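Local coordinates for protein multicopper oxidase (Arthrobacter sp. FB24, PDB 3GDC) that probably oxidises phenol-like substrates and passes the electrons through its bound copper ions to dioxygen, as laccases and other multicopper oxidases do, at residues E181-N186 against N211-D216; N219-H224 against L278-F283. One frame throughout, in Å; residues are numbered along the deposited sequence.

Interaction 1. Residues E181-N186 against N211-D216; sequences EFYSVN and NVLEYD. With CA (calcium ion), chain H.
Y183 reaches across to D216 and gives its phenol OH to the carboxylate, with OH to OD2 of D216 at 2.8 Å. The acceptor oxygen lies at the edge of the tyrosine ring, close to its plane, and is met on its syn side, the donor standing 33° out of the carboxylate plane. Apolar contact accompanies this bond: CE1 of the Y183 ring lies 3.7 Å from CD1 of L213, whose chi1 of 177° swings the branched end away from its own backbone N and toward the tyrosine. A phenylalanine in place of Y183 would probably keep the leucine contact but leave the D216 carboxylate without this donor. N211 OD1 accepts from L213 N at 3.2 Å, an Asx turn, the N-H coming from above the amide's carbonyl plane. Metal binding belongs to the start of 181-186, where E181 holds the calcium ion through OE1 and OE2, each at 2.5 Å; N173, D175, G176 and D179 also bind it. E181 and F182 form a classic beta bulge opposite Y172. Strand 182-185, outermost in its sheet within this chain, pairs with 163-172; the loop leads from strand 205-211 to 218-223, and helix 273-276 packs on Y183, L213 and D216.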
ATOM      1  N   GLU A 181      10.670  -8.358 -16.909  1.00 19.10           N
ATOM      2  CA  GLU A 181      11.357  -9.655 -16.976  1.00 19.02           C
ATOM      3  C   GLU A 181      12.416  -9.787 -15.885  1.00 18.70           C
ATOM      4  O   GLU A 181      12.725 -10.902 -15.424  1.00 19.03           O
ATOM      5  CB  GLU A 181      11.980  -9.850 -18.362  1.00 19.00           C
ATOM      6  CG  GLU A 181      10.976 -10.236 -19.457  1.00 20.20           C
ATOM      7  CD  GLU A 181       9.941  -9.167 -19.744  1.00 22.08           C
ATOM      8  OE1 GLU A 181      10.330  -8.057 -20.168  1.00 22.36           O
ATOM      9  OE2 GLU A 181       8.724  -9.430 -19.572  1.00 22.75           O
ATOM     10  N   PHE A 182      12.972  -8.645 -15.467  1.00 17.79           N
ATOM     11  CA  PHE A 182      13.931  -8.608 -14.361  1.00 17.29           C
ATOM     12  C   PHE A 182      13.668  -7.439 -13.414  1.00 16.67           C
ATOM     13  O   PHE A 182      12.975  -6.476 -13.763  1.00 15.97           O
ATOM     14  CB  PHE A 182      15.371  -8.522 -14.876  1.00 18.75           C
ATOM     15  CG  PHE A 182      15.761  -9.674 -15.764  1.00 19.48           C
ATOM     16  CD1 PHE A 182      16.176 -10.881 -15.209  1.00 22.08           C
ATOM     17  CD2 PHE A 182      15.675  -9.558 -17.143  1.00 21.28           C
ATOM     18  CE1 PHE A 182      16.516 -11.964 -16.034  1.00 24.22           C
ATOM     19  CE2 PHE A 182      16.013 -10.637 -17.974  1.00 23.24           C
ATOM     20  CZ  PHE A 182      16.435 -11.834 -17.409  1.00 22.56           C
ATOM     21  N   TYR A 183      14.234  -7.546 -12.219  1.00 15.85           N
ATOM     22  CA  TYR A 183      14.080  -6.531 -11.162  1.00 15.22           C
ATOM     23  C   TYR A 183      15.424  -6.302 -10.517  1.00 14.99           C
ATOM     24  O   TYR A 183      16.282  -7.185 -10.522  1.00 14.80           O
ATOM     25  CB  TYR A 183      13.065  -6.994 -10.113  1.00 15.28           C
ATOM     26  CG  TYR A 183      11.683  -7.240 -10.681  1.00 15.36           C
ATOM     27  CD1 TYR A 183      10.705  -6.257 -10.622  1.00 16.20           C
ATOM     28  CD2 TYR A 183      11.360  -8.459 -11.303  1.00 15.03           C
ATOM     29  CE1 TYR A 183       9.425  -6.470 -11.147  1.00 16.29           C
ATOM     30  CE2 TYR A 183      10.094  -8.680 -11.839  1.00 17.20           C
ATOM     31  CZ  TYR A 183       9.129  -7.681 -11.759  1.00 16.28           C
ATOM     32  OH  TYR A 183       7.872  -7.898 -12.271  1.00 17.34           O
ATOM     33  N   SER A 184      15.651  -5.108  -9.977  1.00 14.62           N
ATOM     34  CA  SER A 184      16.929  -4.863  -9.330  1.00 14.76           C
ATOM     35  C   SER A 184      16.807  -3.836  -8.221  1.00 14.93           C
ATOM     36  O   SER A 184      15.799  -3.142  -8.119  1.00 14.01           O
ATOM     37  CB  SER A 184      17.998  -4.433 -10.355  1.00 15.32           C
ATOM     38  OG  SER A 184      18.062  -3.019 -10.523  1.00 14.99           O
ATOM     39  N   VAL A 185      17.830  -3.800  -7.371  1.00 15.15           N
ATOM     40  CA  VAL A 185      18.121  -2.609  -6.590  1.00 15.69           C
ATOM     41  C   VAL A 185      19.438  -2.025  -7.098  1.00 15.25           C
ATOM     42  O   VAL A 185      20.462  -2.714  -7.170  1.00 15.12           O
ATOM     43  CB  VAL A 185      18.113  -2.856  -5.056  1.00 16.46           C
ATOM     44  CG1 VAL A 185      18.863  -4.138  -4.666  1.00 17.99           C
ATOM     45  CG2 VAL A 185      18.703  -1.649  -4.316  1.00 17.89           C
ATOM     46  N   ASN A 186      19.397  -0.754  -7.489  1.00 14.85           N
ATOM     47  CA  ASN A 186      20.586  -0.067  -8.006  1.00 14.33           C
ATOM     48  C   ASN A 186      21.183  -0.545  -9.329  1.00 14.84           C
ATOM     49  O   ASN A 186      22.342  -0.281  -9.623  1.00 14.70           O
ATOM     50  CB  ASN A 186      21.649   0.079  -6.897  1.00 14.80           C
ATOM     51  CG  ASN A 186      21.240   1.087  -5.855  1.00 14.81           C
ATOM     52  OD1 ASN A 186      20.231   1.780  -6.024  1.00 15.20           O
ATOM     53  ND2 ASN A 186      22.011   1.186  -4.773  1.00 16.92           N
ATOM     54  N   ASN A 211      11.245   3.841  -4.898  1.00 13.05           N
ATOM     55  CA  ASN A 211      10.633   2.938  -5.852  1.00 13.46           C
ATOM     56  C   ASN A 211      10.332   3.615  -7.184  1.00 13.62           C
ATOM     57  O   ASN A 211       9.497   4.530  -7.235  1.00 13.56           O
ATOM     58  CB  ASN A 211       9.347   2.318  -5.290  1.00 13.86           C
ATOM     59  CG  ASN A 211       8.793   1.250  -6.214  1.00 14.99           C
ATOM     60  OD1 ASN A 211       9.569   0.533  -6.859  1.00 15.05           O
ATOM     61  ND2 ASN A 211       7.466   1.149  -6.308  1.00 15.33           N
ATOM     62  N   VAL A 212      10.985   3.152  -8.257  1.00 13.10           N
ATOM     63  CA  VAL A 212      10.645   3.620  -9.613  1.00 14.07           C
ATOM     64  C   VAL A 212      10.015   2.531 -10.500  1.00 14.24           C
ATOM     65  O   VAL A 212       9.802   2.736 -11.688  1.00 14.59           O
ATOM     66  CB  VAL A 212      11.841   4.262 -10.335  1.00 13.71           C
ATOM     67  CG1 VAL A 212      12.408   5.400  -9.513  1.00 15.05           C
ATOM     68  CG2 VAL A 212      12.925   3.212 -10.628  1.00 14.57           C
ATOM     69  N   LEU A 213       9.721   1.375  -9.909  1.00 15.29           N
ATOM     70  CA  LEU A 213       9.228   0.244 -10.680  1.00 15.16           C
ATOM     71  C   LEU A 213       7.998   0.588 -11.526  1.00 15.57           C
ATOM     72  O   LEU A 213       6.982   1.051 -11.016  1.00 14.96           O
ATOM     73  CB  LEU A 213       8.942  -0.946  -9.753  1.00 15.05           C
ATOM     74  CG  LEU A 213       8.344  -2.199 -10.387  1.00 16.21           C
ATOM     75  CD1 LEU A 213       9.314  -2.805 -11.403  1.00 16.06           C
ATOM     76  CD2 LEU A 213       8.048  -3.177  -9.257  1.00 15.49           C
ATOM     77  N   GLU A 214       8.118   0.375 -12.827  1.00 16.81           N
ATOM     78  CA  GLU A 214       7.020   0.604 -13.746  1.00 18.26           C
ATOM     79  C   GLU A 214       6.240  -0.705 -13.949  1.00 19.30           C
ATOM     80  O   GLU A 214       6.761  -1.802 -13.667  1.00 19.39           O
ATOM     81  CB  GLU A 214       7.563   1.148 -15.080  1.00 19.11           C
ATOM     82  CG  GLU A 214       6.498   1.547 -16.107  1.00 20.95           C
ATOM     83  CD  GLU A 214       5.485   2.522 -15.524  1.00 23.38           C
ATOM     84  OE1 GLU A 214       5.802   3.731 -15.490  1.00 24.38           O
ATOM     85  OE2 GLU A 214       4.400   2.070 -15.071  1.00 24.86           O
ATOM     86  N   TYR A 215       4.985  -0.567 -14.392  1.00 19.50           N
ATOM     87  CA  TYR A 215       4.098  -1.688 -14.777  1.00 20.24           C
ATOM     88  C   TYR A 215       3.449  -2.394 -13.576  1.00 20.29           C
ATOM     89  O   TYR A 215       2.216  -2.464 -13.483  1.00 20.99           O
ATOM     90  CB  TYR A 215       4.802  -2.671 -15.740  1.00 20.46           C
ATOM     91  CG  TYR A 215       5.394  -2.001 -16.973  1.00 20.93           C
ATOM     92  CD1 TYR A 215       4.572  -1.445 -17.952  1.00 21.36           C
ATOM     93  CD2 TYR A 215       6.777  -1.929 -17.156  1.00 21.09           C
ATOM     94  CE1 TYR A 215       5.111  -0.820 -19.070  1.00 22.24           C
ATOM     95  CE2 TYR A 215       7.326  -1.301 -18.277  1.00 22.51           C
ATOM     96  CZ  TYR A 215       6.487  -0.756 -19.228  1.00 21.24           C
ATOM     97  OH  TYR A 215       7.020  -0.139 -20.342  1.00 24.62           O
ATOM     98  N   ASP A 216       4.268  -2.906 -12.661  1.00 19.80           N
ATOM     99  CA  ASP A 216       3.767  -3.508 -11.422  1.00 20.25           C
ATOM    100  C   ASP A 216       3.334  -2.410 -10.444  1.00 19.94           C
ATOM    101  O   ASP A 216       4.078  -1.455 -10.227  1.00 19.98           O
ATOM    102  CB  ASP A 216       4.846  -4.382 -10.785  1.00 20.87           C
ATOM    103  CG  ASP A 216       5.217  -5.580 -11.648  1.00 21.46           C
ATOM    104  OD1 ASP A 216       4.377  -6.502 -11.781  1.00 24.10           O
ATOM    105  OD2 ASP A 216       6.351  -5.609 -12.173  1.00 21.75           O
TER
HETATM  106 CA    CA H 401       7.995  -7.486 -21.010  1.00 24.63          CA

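Interaction 2. Residues N219-H224 against L278-F283; sequences NSFHIH and LGWMGF. With CU (copper (II) ion), chain G.
The indole N-H of W280 is shared between two acceptors on strand 218-223. NE1 lies 3.2 Å from OD1 of N219 and 3.2 Å from the carbonyl O of S220, a weak, bifurcated bond with both arms well bent. The asparagine oxygen comes in at the edge of the indole, near its plane, with the amide turned 79° from the ring. That same OD1 also accepts from S220 N at 2.9 Å, while N219 ND2 is satisfied by N211 OD1 and S220 OG by the backbone N of H271. An inverse gamma turn centred on W280 leads into strand 281-287; that strand and 218-223 flank strand 264-269 in one sheet of a cupredoxin-type beta sandwich, and the indole spans the distance between them. Its chi1 of 177° carries the ring toward 218-223, where CH2 comes within 3.5 Å of CD1 of F221, the two ring planes 49° apart. Just past the strand's end, H224 NE2 binds a copper ion at 1.9 Å together with H269 of the same chain and H134 of a neighbouring subunit, and its ND1 is hydrogen-bonded to D101 OD2 of that subunit. H222 NE2 binds another copper, its ND1 hydrogen-bonded to D244 O.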
ATOM      1  N   ASN A 219       5.814  -2.229  -4.922  1.00 16.13           N
ATOM      2  CA  ASN A 219       7.065  -2.901  -4.609  1.00 15.65           C
ATOM      3  C   ASN A 219       7.159  -3.014  -3.098  1.00 15.35           C
ATOM      4  O   ASN A 219       6.409  -2.356  -2.376  1.00 14.85           O
ATOM      5  CB  ASN A 219       8.263  -2.138  -5.191  1.00 15.12           C
ATOM      6  CG  ASN A 219       9.427  -3.054  -5.559  1.00 16.51           C
ATOM      7  OD1 ASN A 219       9.575  -4.159  -5.010  1.00 15.76           O
ATOM      8  ND2 ASN A 219      10.260  -2.598  -6.499  1.00 15.13           N
ATOM      9  N   SER A 220       8.039  -3.881  -2.605  1.00 15.10           N
ATOM     10  CA  SER A 220       8.259  -3.961  -1.171  1.00 14.98           C
ATOM     11  C   SER A 220       9.725  -4.213  -0.853  1.00 15.02           C
ATOM     12  O   SER A 220      10.554  -4.397  -1.758  1.00 14.29           O
ATOM     13  CB  SER A 220       7.346  -5.010  -0.520  1.00 15.70           C
ATOM     14  OG  SER A 220       7.646  -6.311  -0.986  1.00 16.75           O
ATOM     15  N   PHE A 221      10.032  -4.189   0.438  1.00 14.89           N
ATOM     16  CA  PHE A 221      11.397  -4.290   0.948  1.00 15.43           C
ATOM     17  C   PHE A 221      11.344  -4.993   2.280  1.00 15.31           C
ATOM     18  O   PHE A 221      10.636  -4.546   3.188  1.00 15.02           O
ATOM     19  CB  PHE A 221      11.996  -2.885   1.145  1.00 15.22           C
ATOM     20  CG  PHE A 221      13.391  -2.878   1.714  1.00 16.28           C
ATOM     21  CD1 PHE A 221      14.493  -2.661   0.890  1.00 16.94           C
ATOM     22  CD2 PHE A 221      13.604  -3.053   3.086  1.00 16.69           C
ATOM     23  CE1 PHE A 221      15.795  -2.641   1.419  1.00 16.26           C
ATOM     24  CE2 PHE A 221      14.901  -3.048   3.616  1.00 18.99           C
ATOM     25  CZ  PHE A 221      15.991  -2.838   2.784  1.00 17.67           C
ATOM     26  N   HIS A 222      12.119  -6.065   2.417  1.00 15.25           N
ATOM     27  CA  HIS A 222      12.194  -6.796   3.678  1.00 15.74           C
ATOM     28  C   HIS A 222      13.638  -7.131   3.986  1.00 15.60           C
ATOM     29  O   HIS A 222      14.382  -7.494   3.087  1.00 15.01           O
ATOM     30  CB  HIS A 222      11.372  -8.096   3.599  1.00 16.29           C
ATOM     31  CG  HIS A 222      11.572  -9.009   4.772  1.00 17.62           C
ATOM     32  ND1 HIS A 222      11.282  -8.632   6.066  1.00 20.22           N
ATOM     33  CD2 HIS A 222      12.043 -10.276   4.849  1.00 19.53           C
ATOM     34  CE1 HIS A 222      11.564  -9.624   6.891  1.00 21.02           C
ATOM     35  NE2 HIS A 222      12.025 -10.635   6.177  1.00 20.64           N
ATOM     36  N   ILE A 223      14.022  -7.012   5.256  1.00 16.42           N
ATOM     37  CA  ILE A 223      15.354  -7.400   5.712  1.00 17.43           C
ATOM     38  C   ILE A 223      15.249  -8.544   6.737  1.00 17.13           C
ATOM     39  O   ILE A 223      14.486  -8.451   7.699  1.00 17.44           O
ATOM     40  CB  ILE A 223      16.122  -6.187   6.309  1.00 18.06           C
ATOM     41  CG1 ILE A 223      17.460  -6.607   6.904  1.00 19.91           C
ATOM     42  CG2 ILE A 223      15.277  -5.456   7.365  1.00 19.96           C
ATOM     43  CD1 ILE A 223      18.493  -6.911   5.896  1.00 22.29           C
ATOM     44  N   HIS A 224      16.014  -9.611   6.519  1.00 17.42           N
ATOM     45  CA  HIS A 224      16.048 -10.747   7.448  1.00 17.27           C
ATOM     46  C   HIS A 224      16.699 -10.390   8.769  1.00 17.20           C
ATOM     47  O   HIS A 224      17.741  -9.724   8.797  1.00 16.53           O
ATOM     48  CB  HIS A 224      16.851 -11.899   6.846  1.00 17.98           C
ATOM     49  CG  HIS A 224      16.131 -12.661   5.779  1.00 18.09           C
ATOM     50  ND1 HIS A 224      16.370 -13.999   5.544  1.00 18.82           N
ATOM     51  CD2 HIS A 224      15.182 -12.284   4.887  1.00 17.98           C
ATOM     52  CE1 HIS A 224      15.609 -14.411   4.548  1.00 19.35           C
ATOM     53  NE2 HIS A 224      14.879 -13.391   4.131  1.00 19.12           N
ATOM     54  N   LEU A 278      13.506 -12.837  -9.551  1.00 18.43           N
ATOM     55  CA  LEU A 278      13.915 -12.261 -10.824  1.00 18.08           C
ATOM     56  C   LEU A 278      14.890 -11.071 -10.665  1.00 17.02           C
ATOM     57  O   LEU A 278      15.072 -10.287 -11.586  1.00 17.70           O
ATOM     58  CB  LEU A 278      12.698 -11.901 -11.675  1.00 18.10           C
ATOM     59  CG  LEU A 278      11.867 -13.091 -12.183  1.00 19.84           C
ATOM     60  CD1 LEU A 278      10.587 -12.622 -12.858  1.00 20.97           C
ATOM     61  CD2 LEU A 278      12.705 -13.957 -13.105  1.00 20.27           C
ATOM     62  N   GLY A 279      15.517 -10.972  -9.494  1.00 16.90           N
ATOM     63  CA  GLY A 279      16.694 -10.131  -9.325  1.00 15.92           C
ATOM     64  C   GLY A 279      16.715  -9.189  -8.143  1.00 15.56           C
ATOM     65  O   GLY A 279      17.778  -8.692  -7.773  1.00 15.04           O
ATOM     66  N   TRP A 280      15.555  -8.937  -7.546  1.00 15.45           N
ATOM     67  CA  TRP A 280      15.470  -8.021  -6.407  1.00 16.32           C
ATOM     68  C   TRP A 280      15.704  -8.808  -5.100  1.00 16.90           C
ATOM     69  O   TRP A 280      14.807  -9.023  -4.288  1.00 16.84           O
ATOM     70  CB  TRP A 280      14.165  -7.196  -6.494  1.00 16.17           C
ATOM     71  CG  TRP A 280      13.803  -6.219  -5.370  1.00 16.29           C
ATOM     72  CD1 TRP A 280      12.615  -5.536  -5.270  1.00 15.57           C
ATOM     73  CD2 TRP A 280      14.571  -5.849  -4.209  1.00 15.51           C
ATOM     74  NE1 TRP A 280      12.595  -4.777  -4.133  1.00 17.21           N
ATOM     75  CE2 TRP A 280      13.776  -4.945  -3.459  1.00 16.10           C
ATOM     76  CE3 TRP A 280      15.846  -6.187  -3.725  1.00 15.91           C
ATOM     77  CZ2 TRP A 280      14.211  -4.379  -2.260  1.00 16.97           C
ATOM     78  CZ3 TRP A 280      16.279  -5.624  -2.529  1.00 16.26           C
ATOM     79  CH2 TRP A 280      15.459  -4.731  -1.806  1.00 17.37           C
ATOM     80  N   MET A 281      16.949  -9.261  -4.940  1.00 17.97           N
ATOM     81  CA  MET A 281      17.413  -9.886  -3.706  1.00 19.62           C
ATOM     82  C   MET A 281      18.919  -9.693  -3.536  1.00 18.00           C
ATOM     83  O   MET A 281      19.661  -9.628  -4.511  1.00 18.05           O
ATOM     84  CB  MET A 281      17.031 -11.379  -3.647  1.00 19.46           C
ATOM     85  CG  MET A 281      17.665 -12.263  -4.686  1.00 21.83           C
ATOM     86  SD  MET A 281      17.269 -14.038  -4.487  1.00 26.67           S
ATOM     87  CE  MET A 281      17.438 -14.262  -2.747  1.00 24.24           C
ATOM     88  N   GLY A 282      19.345  -9.578  -2.285  1.00 18.11           N
ATOM     89  CA  GLY A 282      20.761  -9.466  -1.950  1.00 17.83           C
ATOM     90  C   GLY A 282      21.004  -9.812  -0.492  1.00 17.66           C
ATOM     91  O   GLY A 282      20.105 -10.311   0.194  1.00 17.21           O
ATOM     92  N   PHE A 283      22.227  -9.555  -0.033  1.00 17.56           N
ATOM     93  CA  PHE A 283      22.597  -9.730   1.365  1.00 18.19           C
ATOM     94  C   PHE A 283      23.243  -8.476   1.919  1.00 17.76           C
ATOM     95  O   PHE A 283      23.955  -7.768   1.192  1.00 17.30           O
ATOM     96  CB  PHE A 283      23.649 -10.830   1.516  1.00 18.37           C
ATOM     97  CG  PHE A 283      23.157 -12.199   1.183  1.00 19.97           C
ATOM     98  CD1 PHE A 283      22.343 -12.896   2.075  1.00 21.34           C
ATOM     99  CD2 PHE A 283      23.536 -12.808  -0.009  1.00 21.80           C
ATOM    100  CE1 PHE A 283      21.893 -14.187   1.771  1.00 23.03           C
ATOM    101  CE2 PHE A 283      23.096 -14.094  -0.319  1.00 23.39           C
ATOM    102  CZ  PHE A 283      22.272 -14.778   0.569  1.00 21.59           C
TER
HETATM  103 CU    CU G 304      13.643 -13.701   2.662  0.50 28.54          CU

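How the interactions relate
Both contacts are largely buried, but interaction 2 is wholly so, whereas D216 in interaction 1 is partly exposed. Interaction 1 ties strand 182-185 to a loop through a carboxylate and a phenol, near a calcium ion bound within the chain; interaction 2 joins two strands of one sheet through a tryptophan, one of them with histidines at its far end that bind copper with a neighbouring subunit. The loop of 211-216 runs on almost directly into 219-224, so the two share one stretch of the fold. They also touch: the backbone N of Y183 is probably hydrogen-bonded to L278 O at 2.9 Å, and V185 packs on the W280 indole, joining strand 182-185 to the second sheet.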